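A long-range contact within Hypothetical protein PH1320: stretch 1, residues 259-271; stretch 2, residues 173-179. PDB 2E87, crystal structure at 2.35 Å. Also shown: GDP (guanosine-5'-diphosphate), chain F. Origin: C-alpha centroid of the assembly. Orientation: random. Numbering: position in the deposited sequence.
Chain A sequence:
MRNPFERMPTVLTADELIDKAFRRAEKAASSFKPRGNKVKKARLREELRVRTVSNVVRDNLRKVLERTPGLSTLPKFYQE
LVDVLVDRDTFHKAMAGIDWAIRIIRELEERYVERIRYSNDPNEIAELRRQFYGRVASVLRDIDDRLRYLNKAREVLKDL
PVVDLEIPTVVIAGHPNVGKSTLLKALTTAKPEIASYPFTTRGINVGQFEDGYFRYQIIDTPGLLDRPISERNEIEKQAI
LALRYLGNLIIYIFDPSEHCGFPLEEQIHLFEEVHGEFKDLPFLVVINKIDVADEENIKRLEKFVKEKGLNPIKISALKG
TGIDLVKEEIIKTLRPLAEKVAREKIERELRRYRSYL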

ATOM      1  N   HIS A 259     -30.791 -20.080   1.310  1.00 42.79           N
ATOM      2  CA  HIS A 259     -29.970 -21.278   1.129  1.00 42.28           C
ATOM      3  C   HIS A 259     -28.526 -20.967   1.488  1.00 42.37           C
ATOM      4  O   HIS A 259     -27.741 -21.869   1.768  1.00 41.98           O
ATOM      5  CB  HIS A 259     -30.066 -21.795  -0.303  1.00 48.93           C
ATOM      6  CG  HIS A 259     -31.434 -22.280  -0.671  1.00 58.85           C
ATOM      7  ND1 HIS A 259     -31.808 -22.545  -1.971  1.00 61.48           N
ATOM      8  CD2 HIS A 259     -32.527 -22.521   0.090  1.00 58.39           C
ATOM      9  CE1 HIS A 259     -33.073 -22.924  -1.993  1.00 61.43           C
ATOM     10  NE2 HIS A 259     -33.533 -22.916  -0.756  1.00 58.63           N
ATOM     11  N   CYS A 260     -28.175 -19.684   1.481  1.00 39.61           N
ATOM     12  CA  CYS A 260     -26.828 -19.268   1.864  1.00 37.94           C
ATOM     13  C   CYS A 260     -26.569 -19.652   3.333  1.00 39.28           C
ATOM     14  O   CYS A 260     -25.419 -19.754   3.764  1.00 37.17           O
ATOM     15  CB  CYS A 260     -26.681 -17.761   1.697  1.00 37.80           C
ATOM     16  SG  CYS A 260     -27.927 -16.821   2.628  1.00 47.09           S
ATOM     17  N   GLY A 261     -27.652 -19.855   4.089  1.00 34.45           N
ATOM     18  CA  GLY A 261     -27.536 -20.227   5.487  1.00 31.40           C
ATOM     19  C   GLY A 261     -27.694 -19.046   6.435  1.00 33.25           C
ATOM     20  O   GLY A 261     -27.169 -19.053   7.540  1.00 37.68           O
ATOM     21  N   PHE A 262     -28.414 -18.023   6.001  1.00 31.84           N
ATOM     22  CA  PHE A 262     -28.630 -16.851   6.819  1.00 32.60           C
ATOM     23  C   PHE A 262     -30.022 -16.361   6.563  1.00 35.31           C
ATOM     24  O   PHE A 262     -30.377 -16.089   5.416  1.00 37.12           O
ATOM     25  CB  PHE A 262     -27.638 -15.727   6.471  1.00 33.82           C
ATOM     26  CG  PHE A 262     -26.207 -16.080   6.744  1.00 28.80           C
ATOM     27  CD1 PHE A 262     -25.463 -16.771   5.806  1.00 25.80           C
ATOM     28  CD2 PHE A 262     -25.633 -15.790   7.974  1.00 24.17           C
ATOM     29  CE1 PHE A 262     -24.165 -17.178   6.091  1.00 29.70           C
ATOM     30  CE2 PHE A 262     -24.337 -16.192   8.277  1.00 26.89           C
ATOM     31  CZ  PHE A 262     -23.599 -16.892   7.334  1.00 27.83           C
ATOM     32  N   PRO A 263     -30.836 -16.254   7.632  1.00 35.44           N
ATOM     33  CA  PRO A 263     -32.226 -15.787   7.560  1.00 37.84           C
ATOM     34  C   PRO A 263     -32.261 -14.407   6.918  1.00 40.46           C
ATOM     35  O   PRO A 263     -31.313 -13.634   7.055  1.00 38.73           O
ATOM     36  CB  PRO A 263     -32.660 -15.717   9.030  1.00 31.84           C
ATOM     37  CG  PRO A 263     -31.811 -16.738   9.697  1.00 36.45           C
ATOM     38  CD  PRO A 263     -30.468 -16.615   9.016  1.00 32.81           C
ATOM     39  N   LEU A 264     -33.361 -14.100   6.241  1.00 36.05           N
ATOM     40  CA  LEU A 264     -33.524 -12.805   5.602  1.00 40.51           C
ATOM     41  C   LEU A 264     -33.302 -11.643   6.567  1.00 43.48           C
ATOM     42  O   LEU A 264     -32.701 -10.649   6.186  1.00 51.33           O
ATOM     43  CB  LEU A 264     -34.914 -12.703   4.986  1.00 45.16           C
ATOM     44  CG  LEU A 264     -35.268 -11.368   4.344  1.00 54.97           C
ATOM     45  CD1 LEU A 264     -34.396 -11.123   3.127  1.00 59.52           C
ATOM     46  CD2 LEU A 264     -36.725 -11.383   3.951  1.00 56.49           C
ATOM     47  N   GLU A 265     -33.777 -11.760   7.810  1.00 43.30           N
ATOM     48  CA  GLU A 265     -33.608 -10.685   8.796  1.00 38.03           C
ATOM     49  C   GLU A 265     -32.125 -10.406   9.090  1.00 40.25           C
ATOM     50  O   GLU A 265     -31.733  -9.258   9.256  1.00 35.00           O
ATOM     51  CB  GLU A 265     -34.316 -11.014  10.117  1.00 41.95           C
ATOM     52  CG  GLU A 265     -35.747 -11.542   9.993  1.00 49.50           C
ATOM     53  CD  GLU A 265     -35.813 -13.059   9.770  1.00 59.23           C
ATOM     54  OE1 GLU A 265     -35.313 -13.848  10.640  1.00 52.83           O
ATOM     55  OE2 GLU A 265     -36.376 -13.455   8.723  1.00 47.36           O
ATOM     56  N   GLU A 266     -31.311 -11.456   9.176  1.00 38.91           N
ATOM     57  CA  GLU A 266     -29.885 -11.284   9.434  1.00 36.17           C
ATOM     58  C   GLU A 266     -29.187 -10.618   8.233  1.00 39.36           C
ATOM     59  O   GLU A 266     -28.264  -9.824   8.400  1.00 39.80           O
ATOM     60  CB  GLU A 266     -29.231 -12.630   9.739  1.00 34.44           C
ATOM     61  CG  GLU A 266     -29.631 -13.252  11.080  1.00 31.89           C
ATOM     62  CD  GLU A 266     -28.859 -14.520  11.392  1.00 36.04           C
ATOM     63  OE1 GLU A 266     -27.850 -14.793  10.701  1.00 46.74           O
ATOM     64  OE2 GLU A 266     -29.242 -15.244  12.330  1.00 33.72           O
ATOM     65  N   GLN A 267     -29.635 -10.934   7.025  1.00 38.25           N
ATOM     66  CA  GLN A 267     -29.049 -10.335   5.841  1.00 39.72           C
ATOM     67  C   GLN A 267     -29.405  -8.861   5.855  1.00 39.39           C
ATOM     68  O   GLN A 267     -28.594  -8.025   5.480  1.00 37.88           O
ATOM     69  CB  GLN A 267     -29.588 -10.983   4.562  1.00 34.84           C
ATOM     70  CG  GLN A 267     -29.125 -12.404   4.327  1.00 35.98           C
ATOM     71  CD  GLN A 267     -29.773 -13.019   3.091  1.00 44.64           C
ATOM     72  OE1 GLN A 267     -29.709 -12.455   1.998  1.00 41.85           O
ATOM     73  NE2 GLN A 267     -30.404 -14.181   3.261  1.00 39.25           N
ATOM     74  N   ILE A 268     -30.619  -8.529   6.280  1.00 41.35           N
ATOM     75  CA  ILE A 268     -31.005  -7.116   6.333  1.00 40.92           C
ATOM     76  C   ILE A 268     -30.161  -6.369   7.380  1.00 39.47           C
ATOM     77  O   ILE A 268     -29.739  -5.238   7.158  1.00 38.55           O
ATOM     78  CB  ILE A 268     -32.515  -6.937   6.657  1.00 35.71           C
ATOM     79  CG1 ILE A 268     -33.353  -7.203   5.410  1.00 38.17           C
ATOM     80  CG2 ILE A 268     -32.797  -5.528   7.140  1.00 37.56           C
ATOM     81  CD1 ILE A 268     -34.855  -7.274   5.703  1.00 42.00           C
ATOM     82  N   HIS A 269     -29.898  -6.993   8.519  1.00 37.49           N
ATOM     83  CA  HIS A 269     -29.101  -6.295   9.517  1.00 41.98           C
ATOM     84  C   HIS A 269     -27.746  -5.961   8.940  1.00 42.45           C
ATOM     85  O   HIS A 269     -27.256  -4.844   9.105  1.00 44.18           O
ATOM     86  CB  HIS A 269     -28.941  -7.138  10.777  1.00 40.96           C
ATOM     87  CG  HIS A 269     -30.198  -7.262  11.574  1.00 51.47           C
ATOM     88  ND1 HIS A 269     -30.361  -8.205  12.566  1.00 53.75           N
ATOM     89  CD2 HIS A 269     -31.350  -6.550  11.534  1.00 49.67           C
ATOM     90  CE1 HIS A 269     -31.562  -8.069  13.102  1.00 58.01           C
ATOM     91  NE2 HIS A 269     -32.182  -7.073  12.494  1.00 57.30           N
ATOM     92  N   LEU A 270     -27.149  -6.925   8.248  1.00 39.69           N
ATOM     93  CA  LEU A 270     -25.835  -6.719   7.663  1.00 43.20           C
ATOM     94  C   LEU A 270     -25.896  -5.623   6.618  1.00 43.07           C
ATOM     95  O   LEU A 270     -25.030  -4.750   6.580  1.00 41.02           O
ATOM     96  CB  LEU A 270     -25.303  -8.006   7.027  1.00 46.97           C
ATOM     97  CG  LEU A 270     -23.837  -7.903   6.597  1.00 49.20           C
ATOM     98  CD1 LEU A 270     -22.966  -7.645   7.817  1.00 44.38           C
ATOM     99  CD2 LEU A 270     -23.412  -9.183   5.901  1.00 44.61           C
ATOM    100  N   PHE A 271     -26.917  -5.661   5.771  1.00 40.45           N
ATOM    101  CA  PHE A 271     -27.042  -4.637   4.751  1.00 41.09           C
ATOM    102  C   PHE A 271     -27.050  -3.244   5.391  1.00 42.64           C
ATOM    103  O   PHE A 271     -26.387  -2.325   4.915  1.00 42.72           O
ATOM    104  CB  PHE A 271     -28.328  -4.824   3.954  1.00 39.90           C
ATOM    105  CG  PHE A 271     -28.730  -3.605   3.194  1.00 39.41           C
ATOM    106  CD1 PHE A 271     -28.124  -3.291   1.985  1.00 36.86           C
ATOM    107  CD2 PHE A 271     -29.653  -2.719   3.728  1.00 39.70           C
ATOM    108  CE1 PHE A 271     -28.431  -2.104   1.322  1.00 34.98           C
ATOM    109  CE2 PHE A 271     -29.965  -1.524   3.069  1.00 41.58           C
ATOM    110  CZ  PHE A 271     -29.350  -1.222   1.864  1.00 38.24           C
TER
HETATM  111  PB  GDP F 400     -20.192 -16.033  -2.193  1.00 34.29           P
HETATM  112  O1B GDP F 400     -19.701 -16.838  -1.005  1.00 35.50           O
HETATM  113  O2B GDP F 400     -21.199 -14.848  -1.741  1.00 38.01           O
HETATM  114  O3B GDP F 400     -19.193 -15.729  -3.313  1.00 40.28           O
HETATM  115  O3A GDP F 400     -21.197 -17.055  -2.892  1.00 38.10           O
HETATM  116  PA  GDP F 400     -20.990 -17.942  -4.228  1.00 49.44           P
HETATM  117  O1A GDP F 400     -20.755 -17.083  -5.420  1.00 35.94           O
HETATM  118  O2A GDP F 400     -19.744 -18.952  -3.996  1.00 43.14           O
HETATM  119  O5' GDP F 400     -22.357 -18.763  -4.434  1.00 49.60           O
HETATM  120  C5' GDP F 400     -22.553 -19.620  -3.293  1.00 49.26           C
HETATM  121  C4' GDP F 400     -23.378 -20.854  -3.703  1.00 50.05           C
HETATM  122  O4' GDP F 400     -24.664 -20.417  -4.285  1.00 45.67           O
HETATM  123  C3' GDP F 400     -22.753 -21.709  -4.807  1.00 50.55           C
HETATM  124  O3' GDP F 400     -22.642 -23.134  -4.848  1.00 52.83           O
HETATM  125  C2' GDP F 400     -23.259 -21.022  -6.090  1.00 50.41           C
HETATM  126  O2' GDP F 400     -23.269 -22.014  -7.137  1.00 51.86           O
HETATM  127  C1' GDP F 400     -24.712 -20.857  -5.697  1.00 51.49           C
HETATM  128  N9  GDP F 400     -25.407 -19.832  -6.491  1.00 55.30           N
HETATM  129  C8  GDP F 400     -24.909 -18.631  -6.924  1.00 58.10           C
HETATM  130  N7  GDP F 400     -25.818 -17.983  -7.604  1.00 57.03           N
HETATM  131  C5  GDP F 400     -26.954 -18.722  -7.647  1.00 55.60           C
HETATM  132  C6  GDP F 400     -28.258 -18.545  -8.234  1.00 53.62           C
HETATM  133  O6  GDP F 400     -28.531 -17.532  -8.870  1.00 48.85           O
HETATM  134  N1  GDP F 400     -29.190 -19.542  -8.061  1.00 57.49           N
HETATM  135  C2  GDP F 400     -28.882 -20.692  -7.340  1.00 57.60           C
HETATM  136  N2  GDP F 400     -29.829 -21.667  -7.185  1.00 61.75           N
HETATM  137  N3  GDP F 400     -27.683 -20.865  -6.801  1.00 56.93           N
HETATM  138  C4  GDP F 400     -26.703 -19.919  -6.926  1.00 58.50           C
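Stretch 2, residues 173-179: AGHPNVG

The imidazole of His175 is held between two side chains of stretch 1, Phe262 over one face and Leu270 over the opposite one. Against Phe262 it forms an offset stack, with ring centroids 4.2 Å apart, planes inclined at 20°, and Phe262 CD2 3.4 Å from His175 CD2. On the other face, Leu270 CD2 lies 3.6 Å from the His175 ring centroid and 10° off the ring normal, a CH-pi contact. The ring edge meets the helix backbone: His175 CE1 is 3.3 Å from Glu266 O and 3.5 Å from Gln267 CA.

Stretch 2 forms no regular helix or strand; a type II turn runs from His175 to Val178, closed by a weak Val178 N to His175 O bond of 3.5 Å. Positive phi at Asn177 (68°) fits the third position of such a turn. The CA register runs antiparallel in sequence: His175 faces Gln267 (CA–CA 6.8 Å), whereas Asn177 faces Cys260 (CA–CA 4.7 Å). At this closer end, Asn177 ND2 donates to Cys260 O (3.2 Å, 158°), and Cys260 CB packs 3.9 Å from Val178 CG1. Between His175 and Asn177 in sequence, Pro176 sets its CD 3.5 Å from Phe262 CE1. The turn also serves the nucleotide: Asn177 N donates to GDP O1B at 2.8 Å.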

ATOM      1  N   ALA A 173     -20.808  -6.982  -2.014  1.00 29.57           N
ATOM      2  CA  ALA A 173     -20.971  -7.356  -0.601  1.00 31.10           C
ATOM      3  C   ALA A 173     -22.143  -8.327  -0.344  1.00 33.63           C
ATOM      4  O   ALA A 173     -22.959  -8.603  -1.231  1.00 31.99           O
ATOM      5  CB  ALA A 173     -21.157  -6.093   0.241  1.00 24.76           C
ATOM      6  N   GLY A 174     -22.212  -8.839   0.880  1.00 28.83           N
ATOM      7  CA  GLY A 174     -23.274  -9.752   1.243  1.00 23.02           C
ATOM      8  C   GLY A 174     -22.711 -10.917   2.027  1.00 32.77           C
ATOM      9  O   GLY A 174     -21.504 -11.162   1.988  1.00 30.55           O
ATOM     10  N   HIS A 175     -23.587 -11.639   2.729  1.00 34.26           N
ATOM     11  CA  HIS A 175     -23.190 -12.790   3.531  1.00 34.61           C
ATOM     12  C   HIS A 175     -22.489 -13.863   2.711  1.00 36.03           C
ATOM     13  O   HIS A 175     -22.483 -13.839   1.476  1.00 38.10           O
ATOM     14  CB  HIS A 175     -24.413 -13.436   4.202  1.00 38.20           C
ATOM     15  CG  HIS A 175     -24.790 -12.818   5.507  1.00 31.93           C
ATOM     16  ND1 HIS A 175     -25.828 -11.920   5.632  1.00 29.28           N
ATOM     17  CD2 HIS A 175     -24.258 -12.958   6.745  1.00 27.64           C
ATOM     18  CE1 HIS A 175     -25.922 -11.534   6.893  1.00 29.65           C
ATOM     19  NE2 HIS A 175     -24.979 -12.150   7.590  1.00 31.35           N
ATOM     20  N   PRO A 176     -21.898 -14.841   3.398  1.00 34.08           N
ATOM     21  CA  PRO A 176     -21.211 -15.905   2.675  1.00 36.15           C
ATOM     22  C   PRO A 176     -22.238 -16.731   1.931  1.00 39.97           C
ATOM     23  O   PRO A 176     -23.368 -16.897   2.398  1.00 45.05           O
ATOM     24  CB  PRO A 176     -20.539 -16.700   3.795  1.00 38.30           C
ATOM     25  CG  PRO A 176     -20.368 -15.658   4.903  1.00 35.55           C
ATOM     26  CD  PRO A 176     -21.689 -14.966   4.848  1.00 33.49           C
ATOM     27  N   ASN A 177     -21.845 -17.228   0.767  1.00 41.35           N
ATOM     28  CA  ASN A 177     -22.690 -18.068  -0.063  1.00 35.26           C
ATOM     29  C   ASN A 177     -23.890 -17.391  -0.697  1.00 38.05           C
ATOM     30  O   ASN A 177     -24.816 -18.088  -1.119  1.00 39.18           O
ATOM     31  CB  ASN A 177     -23.204 -19.284   0.722  1.00 43.12           C
ATOM     32  CG  ASN A 177     -22.126 -19.974   1.522  1.00 43.62           C
ATOM     33  OD1 ASN A 177     -21.096 -20.374   0.984  1.00 45.15           O
ATOM     34  ND2 ASN A 177     -22.361 -20.119   2.820  1.00 41.09           N
ATOM     35  N   VAL A 178     -23.920 -16.064  -0.770  1.00 33.23           N
ATOM     36  CA  VAL A 178     -25.081 -15.444  -1.403  1.00 33.32           C
ATOM     37  C   VAL A 178     -24.900 -15.304  -2.915  1.00 32.20           C
ATOM     38  O   VAL A 178     -25.832 -14.950  -3.616  1.00 34.81           O
ATOM     39  CB  VAL A 178     -25.407 -14.049  -0.816  1.00 36.97           C
ATOM     40  CG1 VAL A 178     -25.737 -14.161   0.653  1.00 30.35           C
ATOM     41  CG2 VAL A 178     -24.242 -13.099  -1.052  1.00 38.64           C
ATOM     42  N   GLY A 179     -23.696 -15.574  -3.406  1.00 31.79           N
ATOM     43  CA  GLY A 179     -23.436 -15.480  -4.833  1.00 33.33           C
ATOM     44  C   GLY A 179     -22.495 -14.375  -5.286  1.00 35.86           C
ATOM     45  O   GLY A 179     -22.442 -14.049  -6.473  1.00 41.37           O
TER